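Local atomic coordinates of uncharacterized protein (Archaeoglobus fulgidus, PDB entry 3LOT), a protein that probably catalyses the zinc-dependent cleavage of a beta-keto acid such as 3-keto-5-aminohexanoate. Residues 241-246 / 262-267; 44-49 / 278-283; 198-203 / 235-240; 175-180 / 207-212; 18-23 / 140-145. All blocks are in the same frame, centred on the assembly; numbering follows the deposited sequence. Where two conformers were deposited one is given.

Contact 1: residues 241-246 / 262-267; sequences RFQMPL and EDSLYI. With ZN (zinc ion), chain P.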
# COMPACT_ATOMS: atom_id res chain seq x y z
N ARG D 241 -7.31 20.83 10.49
CA ARG D 241 -7.80 21.04 9.15
C ARG D 241 -7.96 19.78 8.33
O ARG D 241 -8.50 19.84 7.24
CB ARG D 241 -6.86 21.97 8.44
CG ARG D 241 -5.52 21.38 8.16
CD ARG D 241 -4.66 22.49 7.54
NE ARG D 241 -3.34 22.03 7.16
CZ ARG D 241 -3.05 21.44 6.00
NH1 ARG D 241 -1.79 21.08 5.76
NH2 ARG D 241 -3.99 21.18 5.08
N PHE D 242 -7.53 18.64 8.84
CA PHE D 242 -7.72 17.37 8.16
C PHE D 242 -9.03 16.72 8.53
O PHE D 242 -9.37 15.65 8.01
CB PHE D 242 -6.53 16.41 8.44
CG PHE D 242 -5.24 16.95 7.91
CD1 PHE D 242 -4.95 16.87 6.59
CD2 PHE D 242 -4.39 17.64 8.74
CE1 PHE D 242 -3.78 17.41 6.11
CE2 PHE D 242 -3.23 18.16 8.26
CZ PHE D 242 -2.93 18.06 6.94
N GLN D 243 -9.80 17.39 9.39
CA GLN D 243 -11.07 16.89 9.90
C GLN D 243 -12.03 16.55 8.76
O GLN D 243 -12.56 15.44 8.71
CB GLN D 243 -11.71 17.89 10.86
CG GLN D 243 -13.08 17.44 11.42
CD GLN D 243 -13.62 18.39 12.48
OE1 GLN D 243 -13.55 18.09 13.68
NE2 GLN D 243 -14.06 19.54 12.06
N MSE D 244 -12.26 17.49 7.86
CA MSE D 244 -13.28 17.26 6.81
C MSE D 244 -12.75 16.37 5.67
O MSE D 244 -13.44 15.44 5.24
CB MSE D 244 -13.87 18.58 6.32
CG MSE D 244 -14.66 19.37 7.37
SE MSE D 244 -16.24 18.44 7.97
CE MSE D 244 -16.61 19.57 9.56
N PRO D 245 -11.53 16.63 5.16
CA PRO D 245 -10.98 15.79 4.08
C PRO D 245 -10.84 14.30 4.47
O PRO D 245 -11.35 13.38 3.75
CB PRO D 245 -9.59 16.41 3.81
CG PRO D 245 -9.70 17.77 4.26
CD PRO D 245 -10.63 17.75 5.47
N LEU D 246 -10.24 14.05 5.62
CA LEU D 246 -10.06 12.66 6.04
C LEU D 246 -11.39 12.05 6.51
O LEU D 246 -11.65 10.87 6.30
CB LEU D 246 -8.98 12.56 7.12
CG LEU D 246 -7.62 13.09 6.72
CD1 LEU D 246 -6.57 12.73 7.77
CD2 LEU D 246 -7.24 12.51 5.37
N GLU D 262 -13.68 19.30 19.85
CA GLU D 262 -12.58 18.58 20.45
C GLU D 262 -11.35 18.36 19.54
O GLU D 262 -10.21 18.41 20.03
CB GLU D 262 -13.08 17.25 21.02
CG GLU D 262 -11.98 16.23 21.28
CD GLU D 262 -12.47 15.09 22.17
OE1 GLU D 262 -13.66 15.04 22.60
OE2 GLU D 262 -11.61 14.27 22.43
N ASP D 263 -11.60 18.07 18.25
CA ASP D 263 -10.57 17.65 17.29
C ASP D 263 -10.09 18.80 16.38
O ASP D 263 -8.94 18.78 15.91
CB ASP D 263 -11.12 16.51 16.40
CG ASP D 263 -11.68 15.34 17.21
OD1 ASP D 263 -11.07 15.01 18.23
OD2 ASP D 263 -12.72 14.74 16.82
N SER D 264 -10.96 19.77 16.12
CA SER D 264 -10.57 20.96 15.34
C SER D 264 -11.39 22.17 15.75
O SER D 264 -12.62 22.08 15.90
CB SER D 264 -10.79 20.71 13.86
OG SER D 264 -10.59 21.88 13.07
N LEU D 265 -10.72 23.32 15.86
CA LEU D 265 -11.42 24.54 16.21
C LEU D 265 -11.96 25.26 14.97
O LEU D 265 -12.61 26.29 15.11
CB LEU D 265 -10.50 25.48 16.99
CG LEU D 265 -10.00 24.97 18.35
CD1 LEU D 265 -8.97 25.93 18.98
CD2 LEU D 265 -11.16 24.72 19.31
N TYR D 266 -11.72 24.72 13.78
CA TYR D 266 -11.96 25.45 12.53
C TYR D 266 -13.10 24.85 11.72
O TYR D 266 -13.40 23.65 11.82
CB TYR D 266 -10.66 25.52 11.71
CG TYR D 266 -9.61 26.35 12.41
CD1 TYR D 266 -9.55 27.72 12.21
CD2 TYR D 266 -8.74 25.79 13.33
CE1 TYR D 266 -8.64 28.50 12.88
CE2 TYR D 266 -7.79 26.58 13.99
CZ TYR D 266 -7.76 27.91 13.77
OH TYR D 266 -6.83 28.71 14.43
N ILE D 267 -13.77 25.71 10.97
CA ILE D 267 -14.79 25.27 10.01
C ILE D 267 -14.19 25.30 8.58
O ILE D 267 -14.49 24.41 7.76
CB ILE D 267 -16.09 26.10 10.09
CG1 ILE D 267 -17.19 25.43 9.25
CG2 ILE D 267 -15.82 27.55 9.67
CD1 ILE D 267 -17.62 23.97 9.77
ZN ZN P . -11.87 12.49 23.60
O HOH W 1 -13.78 21.47 10.32
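The flat carboxamide of Gln243 packs on Ser264, whose CB is nearly equidistant from three amide atoms, 3.8 Å from OE1 and 3.9 Å from both CD and NE2 of Gln243. Apart from it, within 241-246, Phe242 CZ sits over one face of the Arg241 guanidinium, toward its rim, and Arg241 CG over one face of the Phe242 ring. In this TIM-barrel protein the contact joins the start of helix 243-252 to the loop after strand 256-259. Gln243 CG is anti to the backbone N (chi1 179°) and the chain runs on extended, which carries the amide across to the loop. There NE2 gives a weak 2.6 Å bond to a water, and the water donates to Tyr266 O at 2.7 Å. Gln279 packs on Gln243. An alanine at Gln243 would probably leave Ser264 CB without its amide cover and this water without its link to the helix. The loop begins at the metal site: Glu262 OE2 binds the zinc at 2.1 Å, with His50 and His52 as further ligands. Asp263 turns its carboxylate to Arg258 in a salt bridge. An ST turn shapes the next residues, Ser264 OG accepting from Tyr266 N at 3.1 Å.

Contact 2: residues 44-49 / 278-283; sequences AGAGMV and EQVEKM
Val280 CG1 is the methyl that carries this contact. It lies 3.6 Å from Ala44 CB and 3.4 Å from Ala44 O. The same methyl meets the following peptide, 3.7 Å from Ala46 N, and more loosely Ala46 CB at 4.3 Å. One valine branch thus touches all three residues of the turn 44-46. With CG1 anti to the backbone N of Val280 (chi1 174°), this branch is the one that faces the turn. One helix position further on, Glu281 lays its CG against Ala44 CB at 3.9 Å. No hydrogen bond crosses; the contact is van der Waals packing.

The next shell fixes the turn. Helix 31-43 closes in a Schellman motif, with Gly45 at a positive phi of 119°. A side chain at Gly45 would jam against the carbonyl O of Ala44 and also approach Val280 CG1. Beneath, Val280 touches Cys12 and Val259, and Ala46 touches Cys12 too, so the contact rests on strands 7-13 and 256-259. On the helix, Gln279 ties back to the loop at Ser264 and Tyr266. Lys282 forms a salt bridge with Glu289 of the second subunit. The whole is the layered packing of a TIM barrel: an outer helix lies over the strands and meets the turn that leads from a neighbouring helix into strand 48-54.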
# COMPACT_ATOMS: atom_id res chain seq x y z
N ALA D 44 -28.39 18.39 14.84
CA ALA D 44 -27.75 18.57 13.53
C ALA D 44 -27.44 17.25 12.80
O ALA D 44 -26.96 17.26 11.67
CB ALA D 44 -26.46 19.41 13.69
N GLY D 45 -27.68 16.10 13.42
CA GLY D 45 -27.44 14.82 12.77
C GLY D 45 -26.43 13.91 13.43
O GLY D 45 -26.22 12.80 12.98
N ALA D 46 -25.79 14.36 14.51
CA ALA D 46 -24.87 13.51 15.28
C ALA D 46 -25.64 12.50 16.07
O ALA D 46 -26.32 12.83 17.07
CB ALA D 46 -23.97 14.31 16.22
N GLY D 47 -25.52 11.25 15.66
CA GLY D 47 -26.19 10.18 16.34
C GLY D 47 -25.50 9.84 17.65
O GLY D 47 -26.12 9.17 18.51
N MSE D 48 -24.24 10.25 17.76
CA MSE D 48 -23.41 10.06 18.96
C MSE D 48 -22.63 11.34 19.30
O MSE D 48 -22.12 12.03 18.42
CB MSE D 48 -22.43 8.89 18.76
CG MSE D 48 -21.78 8.38 20.07
SE MSE D 48 -21.06 6.54 20.04
CE MSE D 48 -20.15 6.47 18.30
N VAL D 49 -22.56 11.63 20.60
CA VAL D 49 -21.74 12.69 21.11
C VAL D 49 -20.67 12.13 22.04
O VAL D 49 -20.92 11.20 22.83
CB VAL D 49 -22.56 13.79 21.83
CG1 VAL D 49 -23.42 14.48 20.84
CG2 VAL D 49 -23.36 13.27 22.99
N GLU D 278 -22.10 23.50 13.64
CA GLU D 278 -21.65 23.93 12.32
C GLU D 278 -20.84 22.87 11.54
O GLU D 278 -20.99 22.72 10.33
CB GLU D 278 -20.83 25.21 12.46
CG GLU D 278 -20.71 25.98 11.22
CD GLU D 278 -19.72 27.16 11.32
OE1 GLU D 278 -18.99 27.29 12.32
OE2 GLU D 278 -19.66 27.95 10.36
N GLN D 279 -19.96 22.18 12.25
CA GLN D 279 -19.16 21.10 11.68
C GLN D 279 -20.03 19.87 11.41
O GLN D 279 -19.87 19.20 10.39
CB GLN D 279 -18.03 20.73 12.65
CG GLN D 279 -16.91 21.75 12.74
CD GLN D 279 -15.88 21.41 13.83
OE1 GLN D 279 -16.07 20.48 14.61
NE2 GLN D 279 -14.78 22.15 13.86
N VAL D 280 -20.94 19.55 12.32
CA VAL D 280 -21.88 18.45 12.07
C VAL D 280 -22.73 18.69 10.82
O VAL D 280 -22.84 17.82 9.99
CB VAL D 280 -22.78 18.16 13.27
CG1 VAL D 280 -23.84 17.10 12.91
CG2 VAL D 280 -21.94 17.75 14.46
N GLU D 281 -23.29 19.90 10.67
CA GLU D 281 -24.08 20.25 9.48
C GLU D 281 -23.28 20.08 8.20
O GLU D 281 -23.80 19.55 7.22
CB GLU D 281 -24.62 21.67 9.56
CG GLU D 281 -25.57 21.82 10.71
CD GLU D 281 -25.89 23.27 11.12
OE1 GLU D 281 -25.24 24.24 10.67
OE2 GLU D 281 -26.85 23.41 11.90
N LYS D 282 -22.03 20.52 8.22
CA LYS D 282 -21.12 20.36 7.05
C LYS D 282 -20.88 18.90 6.68
O LYS D 282 -20.98 18.51 5.50
CB LYS D 282 -19.79 21.04 7.34
CG LYS D 282 -18.77 20.97 6.20
CD LYS D 282 -17.63 21.93 6.52
CE LYS D 282 -16.73 22.17 5.34
NZ LYS D 282 -17.43 23.02 4.38
N MSE D 283 -20.59 18.08 7.68
CA MSE D 283 -20.24 16.71 7.41
C MSE D 283 -21.49 15.99 6.91
O MSE D 283 -21.40 15.17 6.00
CB MSE D 283 -19.64 16.03 8.64
CG MSE D 283 -19.12 14.61 8.38
SE MSE D 283 -17.60 14.63 7.11
CE MSE D 283 -18.31 13.39 6.05

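Contact 3: residues 198-203 / 235-240; sequences RLQFIH and SLVGAG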
# COMPACT_ATOMS: atom_id res chain seq x y z
N ARG D 198 -15.44 -2.11 18.03
CA ARG D 198 -15.60 -0.77 17.51
C ARG D 198 -14.28 -0.05 17.63
O ARG D 198 -13.83 0.21 18.73
CB ARG D 198 -16.68 -0.04 18.30
CG ARG D 198 -16.94 1.41 17.86
CD ARG D 198 -17.28 1.53 16.41
NE ARG D 198 -17.76 2.88 16.12
CZ ARG D 198 -18.22 3.28 14.92
NH1 ARG D 198 -18.29 2.45 13.92
NH2 ARG D 198 -18.62 4.54 14.74
N LEU D 199 -13.68 0.31 16.49
CA LEU D 199 -12.38 1.00 16.47
C LEU D 199 -12.54 2.44 15.99
O LEU D 199 -13.34 2.75 15.12
CB LEU D 199 -11.36 0.33 15.50
CG LEU D 199 -11.00 -1.17 15.48
CD1 LEU D 199 -9.52 -1.42 15.05
CD2 LEU D 199 -11.26 -1.85 16.77
N GLN D 200 -11.71 3.32 16.51
CA GLN D 200 -11.62 4.64 15.99
C GLN D 200 -10.16 4.96 15.67
O GLN D 200 -9.27 4.78 16.49
CB GLN D 200 -12.20 5.58 16.98
CG GLN D 200 -12.18 7.05 16.57
CD GLN D 200 -13.46 7.70 16.99
OE1 GLN D 200 -14.26 8.07 16.16
NE2 GLN D 200 -13.69 7.76 18.30
N PHE D 201 -9.94 5.39 14.46
CA PHE D 201 -8.61 5.67 13.98
C PHE D 201 -8.40 7.17 14.15
O PHE D 201 -9.24 7.94 13.67
CB PHE D 201 -8.50 5.30 12.52
CG PHE D 201 -8.79 3.84 12.21
CD1 PHE D 201 -8.42 2.83 13.07
CD2 PHE D 201 -9.35 3.49 10.99
CE1 PHE D 201 -8.64 1.50 12.72
CE2 PHE D 201 -9.57 2.15 10.66
CZ PHE D 201 -9.23 1.18 11.53
N ILE D 202 -7.36 7.58 14.89
CA ILE D 202 -7.12 9.00 15.20
C ILE D 202 -5.81 9.47 14.54
O ILE D 202 -4.72 8.95 14.83
CB ILE D 202 -7.10 9.27 16.69
CG1 ILE D 202 -8.41 8.71 17.34
CG2 ILE D 202 -6.96 10.79 16.97
CD1 ILE D 202 -8.72 9.21 18.77
N HIS D 203 -5.94 10.45 13.67
CA HIS D 203 -4.83 10.87 12.80
C HIS D 203 -4.41 12.28 13.12
O HIS D 203 -5.26 13.18 13.17
CB HIS D 203 -5.27 10.73 11.32
CG HIS D 203 -5.35 9.29 10.86
ND1 HIS D 203 -4.34 8.68 10.15
CD2 HIS D 203 -6.31 8.35 11.05
CE1 HIS D 203 -4.68 7.42 9.90
NE2 HIS D 203 -5.86 7.19 10.46
N SER D 235 -14.57 4.15 12.89
CA SER D 235 -14.74 5.57 12.69
C SER D 235 -13.36 6.17 12.58
O SER D 235 -12.34 5.53 12.90
CB SER D 235 -15.49 6.16 13.90
OG SER D 235 -15.76 7.56 13.76
N LEU D 236 -13.30 7.41 12.17
CA LEU D 236 -12.04 8.13 12.03
C LEU D 236 -12.16 9.59 12.48
O LEU D 236 -13.25 10.19 12.37
CB LEU D 236 -11.61 8.08 10.58
CG LEU D 236 -10.37 8.88 10.13
CD1 LEU D 236 -9.65 8.17 8.98
CD2 LEU D 236 -10.76 10.32 9.79
N VAL D 237 -11.04 10.09 13.02
CA VAL D 237 -10.78 11.48 13.40
C VAL D 237 -9.59 12.00 12.61
O VAL D 237 -8.49 11.42 12.67
CB VAL D 237 -10.37 11.60 14.87
CG1 VAL D 237 -10.02 13.08 15.21
CG2 VAL D 237 -11.48 11.06 15.79
N GLY D 238 -9.79 13.07 11.86
CA GLY D 238 -8.70 13.89 11.36
C GLY D 238 -8.51 15.14 12.23
O GLY D 238 -9.45 15.88 12.42
N ALA D 239 -7.31 15.35 12.77
CA ALA D 239 -7.04 16.51 13.63
C ALA D 239 -7.00 17.78 12.80
O ALA D 239 -6.53 17.78 11.66
CB ALA D 239 -5.69 16.33 14.38
N GLY D 240 -7.57 18.84 13.35
CA GLY D 240 -7.45 20.16 12.78
C GLY D 240 -8.05 20.24 11.42
O GLY D 240 -9.12 19.77 11.20
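Strands 198-203 and 235-238 run parallel, their axes 4.5 Å apart at closest approach and 16° from each other. Ser235 N bonds to Leu199 O, Phe201 N to Ser235 O, Val237 N to Phe201 O and His203 N to Val237 O. Past the strand end Ala239 N still reaches His203 O at 3.0 Å.

One face carries Gln200, Ile202, Ser235 and Val237. Gln200 bends at chi2, and its OE1 accepts from Ser235 OG at 2.9 Å, the donor tilted 21° from the carbonyl plane. Gln200 NE2 turns to Glu174. An alanine at Gln200 would probably leave Ser235 OG and Glu174 each without this amide partner and uncover Val237 CG2. Ile202 and Val237 lie side by side, CG2 of Ile202 4.1 Å from CB of Val237. Ser235 CB sits over one face of the Arg198 guanidinium, 3.6 Å from Arg198 NH2; Arg198 NH1 pairs with Asp256 in a salt bridge.

On the other face His203 and Leu236 cross at about a right angle, His203 CD2 3.9 Å from Leu236 CD1. The imidazole is held by a bond from ND1 to Gly210 O. This face, with Phe201, packs on Val216 and Met219 of helix 213-226. That helix links the two strands, completing a beta-alpha-beta crossover of the TIM barrel.

Contact 4: residues 175-180 / 207-212; sequences CYDIGQ and GGIGTA
Ile209 N donates its N-H to Tyr176 O at 2.7 Å, almost straight at 175°, the one direct hydrogen bond between the segments. Gly208 passes just beside this carbonyl, and a CB on it would clash with Tyr176 O.

Polar side chains set up the first loop. Tyr176 N donates to Gln180 OE1 at 2.9 Å, from 54° above the carbonyl plane, and that oxygen also lies at the edge of the Tyr176 ring. Ile178 N donates to Asp177 OD1 at 3.0 Å, on the anti side of the carboxylate. A water bridges the loops, giving one bond to Asp177 OD2 at 3.1 Å and one to Gly207 O at 2.8 Å.

Van der Waals packing centres on Ile209. Its CG2 takes the crowded position between the backbone N and the carbonyl carbon, and rests 3.3 Å from Tyr176 O. Asp177 OD1 lies 4.0 Å from Ile209 CB. CG1 is anti to the backbone N (chi1 -165°), and CD1 beyond it meets Ile178 CG1 at 4.3 Å, the apolar pair of the contact. Ile178 also packs on Phe218 and Met219 of helix 213-226.

Bonds and packing to the third subunit complete the arrangement. Its Asp177 OD1 accepts from Gly179 N of this chain, and its Ile178 packs on Ile209. Loops at the C-terminal ends of two adjacent barrel strands thus also form a subunit interface. The two Asp177 OD1 atoms come close, which would tend to raise the pKa of these carboxylates. The bonds from Ile178 N, the water and the start of helix 178-189 probably offset part of that repulsion.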
# COMPACT_ATOMS: atom_id res chain seq x y z
N CYS D 175 -7.35 4.03 18.42
CA CYS D 175 -6.06 3.69 17.88
C CYS D 175 -5.39 4.86 17.17
O CYS D 175 -5.94 5.40 16.23
CB CYS D 175 -6.16 2.54 16.89
SG CYS D 175 -6.84 1.00 17.65
N TYR D 176 -4.18 5.19 17.62
CA TYR D 176 -3.42 6.34 17.13
C TYR D 176 -2.20 5.95 16.29
O TYR D 176 -1.39 6.82 15.92
CB TYR D 176 -2.90 7.20 18.29
CG TYR D 176 -3.94 7.83 19.18
CD1 TYR D 176 -4.60 7.07 20.14
CD2 TYR D 176 -4.21 9.19 19.12
CE1 TYR D 176 -5.53 7.64 21.02
CE2 TYR D 176 -5.14 9.78 19.96
CZ TYR D 176 -5.80 9.00 20.92
OH TYR D 176 -6.74 9.58 21.73
N ASP D 177 -2.03 4.64 16.05
CA ASP D 177 -0.88 4.14 15.30
C ASP D 177 -1.13 2.66 14.92
O ASP D 177 -2.02 2.00 15.46
CB ASP D 177 0.38 4.21 16.18
CG ASP D 177 1.63 4.56 15.41
OD1 ASP D 177 1.75 4.33 14.17
OD2 ASP D 177 2.55 5.08 16.09
N ILE D 178 -0.32 2.17 14.00
CA ILE D 178 -0.40 0.79 13.52
C ILE D 178 -0.17 -0.18 14.68
O ILE D 178 -0.86 -1.20 14.79
CB ILE D 178 0.57 0.54 12.37
CG1 ILE D 178 0.27 1.53 11.22
CG2 ILE D 178 0.51 -0.95 11.90
CD1 ILE D 178 -1.17 1.48 10.73
N GLY D 179 0.82 0.09 15.52
CA GLY D 179 1.11 -0.79 16.66
C GLY D 179 -0.07 -0.99 17.59
O GLY D 179 -0.20 -2.00 18.26
N GLN D 180 -0.91 0.03 17.67
CA GLN D 180 -2.12 0.00 18.51
C GLN D 180 -3.25 -0.85 17.91
O GLN D 180 -4.08 -1.42 18.64
CB GLN D 180 -2.60 1.44 18.79
CG GLN D 180 -1.56 2.25 19.61
CD GLN D 180 -2.09 3.54 20.20
OE1 GLN D 180 -3.25 3.91 20.02
NE2 GLN D 180 -1.22 4.25 20.90
N GLY D 207 3.06 12.21 18.30
CA GLY D 207 3.19 11.01 19.11
C GLY D 207 2.47 9.84 18.47
O GLY D 207 2.66 8.68 18.87
N GLY D 208 1.63 10.14 17.48
CA GLY D 208 0.91 9.14 16.72
C GLY D 208 1.11 9.24 15.25
O GLY D 208 1.97 9.98 14.76
N ILE D 209 0.31 8.46 14.52
CA ILE D 209 0.34 8.48 13.05
C ILE D 209 -0.22 9.79 12.49
O ILE D 209 -1.07 10.42 13.10
CB ILE D 209 -0.41 7.26 12.48
CG1 ILE D 209 -0.06 7.10 11.02
CG2 ILE D 209 -1.95 7.37 12.69
CD1 ILE D 209 -0.34 5.68 10.43
N GLY D 210 0.30 10.21 11.32
CA GLY D 210 -0.09 11.44 10.66
C GLY D 210 -1.40 11.40 9.89
O GLY D 210 -2.24 10.52 10.09
N THR D 211 -1.56 12.37 9.03
CA THR D 211 -2.81 12.59 8.33
C THR D 211 -2.76 12.33 6.83
O THR D 211 -3.66 12.81 6.11
CB THR D 211 -3.24 14.06 8.51
OG1 THR D 211 -2.13 14.86 8.18
CG2 THR D 211 -3.66 14.37 9.94
N ALA D 212 -1.73 11.60 6.33
CA ALA D 212 -1.72 11.22 4.90
C ALA D 212 -2.87 10.26 4.60
O ALA D 212 -3.27 9.45 5.45
CB ALA D 212 -0.39 10.59 4.49
O HOH W 2 1.47 6.13 18.78

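Contact 5: residues 18-23 / 140-145; sequences IHTPSM and EYLEMT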
# COMPACT_ATOMS: atom_id res chain seq x y z
N ILE D 18 -7.67 18.81 24.71
CA ILE D 18 -6.48 19.28 24.02
C ILE D 18 -6.53 20.79 23.88
O ILE D 18 -5.64 21.49 24.36
CB ILE D 18 -6.27 18.58 22.65
CG1 ILE D 18 -5.76 17.14 22.84
CG2 ILE D 18 -5.27 19.32 21.83
CD1 ILE D 18 -5.79 16.53 24.26
N HIS D 19 -7.59 21.28 23.25
CA HIS D 19 -7.78 22.71 23.07
C HIS D 19 -8.05 23.41 24.41
O HIS D 19 -8.57 22.84 25.34
CB HIS D 19 -8.90 23.00 22.04
CG HIS D 19 -8.63 22.42 20.69
ND1 HIS D 19 -9.55 21.63 20.02
CD2 HIS D 19 -7.54 22.48 19.90
CE1 HIS D 19 -9.03 21.24 18.87
NE2 HIS D 19 -7.81 21.74 18.77
N THR D 20 -7.60 24.64 24.52
CA THR D 20 -7.80 25.38 25.77
C THR D 20 -8.68 26.61 25.49
O THR D 20 -8.74 27.04 24.34
CB THR D 20 -6.48 25.76 26.42
OG1 THR D 20 -5.79 26.75 25.64
CG2 THR D 20 -5.58 24.50 26.63
N PRO D 21 -9.35 27.18 26.51
CA PRO D 21 -10.31 28.28 26.32
C PRO D 21 -9.84 29.45 25.52
O PRO D 21 -10.59 29.99 24.68
CB PRO D 21 -10.56 28.75 27.74
CG PRO D 21 -10.45 27.48 28.51
CD PRO D 21 -9.30 26.78 27.92
N SER D 22 -8.61 29.85 25.78
CA SER D 22 -8.06 31.02 25.13
C SER D 22 -7.85 30.80 23.64
O SER D 22 -7.66 31.77 22.90
CB SER D 22 -6.74 31.44 25.81
OG SER D 22 -6.96 31.76 27.20
N MSE D 23 -7.90 29.56 23.16
CA MSE D 23 -7.69 29.33 21.72
C MSE D 23 -8.92 29.68 20.92
O MSE D 23 -8.81 30.04 19.74
CB MSE D 23 -7.25 27.91 21.40
CG MSE D 23 -5.94 27.48 22.09
SE MSE D 23 -5.56 25.62 21.80
CE MSE D 23 -4.07 25.48 23.03
N GLU D 140 0.99 26.28 31.03
CA GLU D 140 1.56 25.23 31.86
C GLU D 140 1.15 23.81 31.38
O GLU D 140 2.00 22.92 31.22
CB GLU D 140 1.14 25.44 33.29
CG GLU D 140 1.63 24.31 34.18
CD GLU D 140 1.78 24.71 35.64
OE1 GLU D 140 1.20 25.76 36.02
OE2 GLU D 140 2.47 23.97 36.40
N TYR D 141 -0.14 23.63 31.14
CA TYR D 141 -0.65 22.38 30.61
C TYR D 141 0.00 21.99 29.28
O TYR D 141 0.45 20.84 29.08
CB TYR D 141 -2.17 22.49 30.43
CG TYR D 141 -2.78 21.37 29.65
CD1 TYR D 141 -2.73 20.06 30.11
CD2 TYR D 141 -3.42 21.63 28.46
CE1 TYR D 141 -3.31 19.02 29.38
CE2 TYR D 141 -3.99 20.61 27.72
CZ TYR D 141 -3.94 19.31 28.18
OH TYR D 141 -4.52 18.31 27.42
N LEU D 142 0.07 22.94 28.37
CA LEU D 142 0.61 22.65 27.06
C LEU D 142 2.11 22.25 27.16
O LEU D 142 2.54 21.26 26.55
CB LEU D 142 0.41 23.87 26.14
CG LEU D 142 -1.02 24.37 25.86
CD1 LEU D 142 -0.92 25.62 24.99
CD2 LEU D 142 -1.89 23.28 25.19
N GLU D 143 2.88 23.00 27.94
CA GLU D 143 4.29 22.68 28.19
C GLU D 143 4.51 21.31 28.80
O GLU D 143 5.43 20.58 28.41
CB GLU D 143 4.93 23.71 29.11
CG GLU D 143 6.40 23.43 29.45
CD GLU D 143 7.31 23.19 28.23
OE1 GLU D 143 7.06 23.75 27.12
OE2 GLU D 143 8.26 22.38 28.38
N MSE D 144 3.68 20.97 29.79
CA MSE D 144 3.83 19.71 30.47
C MSE D 144 3.60 18.50 29.61
O MSE D 144 4.21 17.46 29.87
CB MSE D 144 3.00 19.67 31.74
CG MSE D 144 3.73 20.49 32.78
SE MSE D 144 2.75 20.72 34.40
CE MSE D 144 3.86 22.06 35.41
N THR D 145 2.78 18.62 28.57
CA THR D 145 2.65 17.48 27.61
C THR D 145 3.97 17.07 26.89
O THR D 145 4.07 15.94 26.31
CB THR D 145 1.51 17.72 26.57
OG1 THR D 145 1.89 18.75 25.62
CG2 THR D 145 0.20 18.09 27.32
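Tyr141 turns the edge of its ring to the loop 18-23, which follows the first strand of the TIM barrel. Helix 137-144, between strands 119-120 and 149-150 in the chain, packs against that loop. CG of Tyr141 is anti to the backbone N (chi1 169°). The ring then brings CE2 to 3.8 Å from Ile18 O, which lies in the ring plane. On the same edge Tyr141 CD2 meets Thr20 CG2 at 4.0 Å. The hydroxyl touches Ile18 CD1 at 3.8 Å and is hydrogen-bonded to Thr92 OG1.

Leu142 comes next and packs mainly through its methyls. It meets Met23, a selenomethionine, tip to tip, with Leu142 CD1 3.7 Å from Met23 CE. The extended chain of Met23 carries its methyl to this point. The other leucine branch, CD2, lies 4.1 Å from Thr20 CG2, so the threonine methyl fills the corner between Tyr141 and Leu142. Thr20 OG1 turns to Glu138 of the same helix.

Thr145 acts from within its own segment. Its OG1 donates to Leu142 O at 2.8 Å and also bonds to Ile123 N. Its methyl CG2 sits over one face of the Tyr141 ring, offset toward the rim and 4.2 Å above the plane.

Contact 3 is part of the barrel wall; contacts 1 and 4 touch it, 2 and 5 do not. Contact 1 supplies the zinc ligand Glu262 and touches contact 3 where Asp263 O meets Gly240 N at 2.9 Å. Contact 2, centred about 13 Å from contact 1, is tied to it by Gln279 NE2, 2.9 Å from Tyr266 O. Contact 4 joins contact 3 through His203 ND1 and Gly210 O, 2.8 Å apart. Its Tyr176 side chain lies about 6 Å from the zinc, that of Ile18 in contact 5 about 7 Å. Contacts 4 and 5, centred about 21 Å apart, do not touch. His19 and Met23 of contact 5 pack on Leu265 of contact 1.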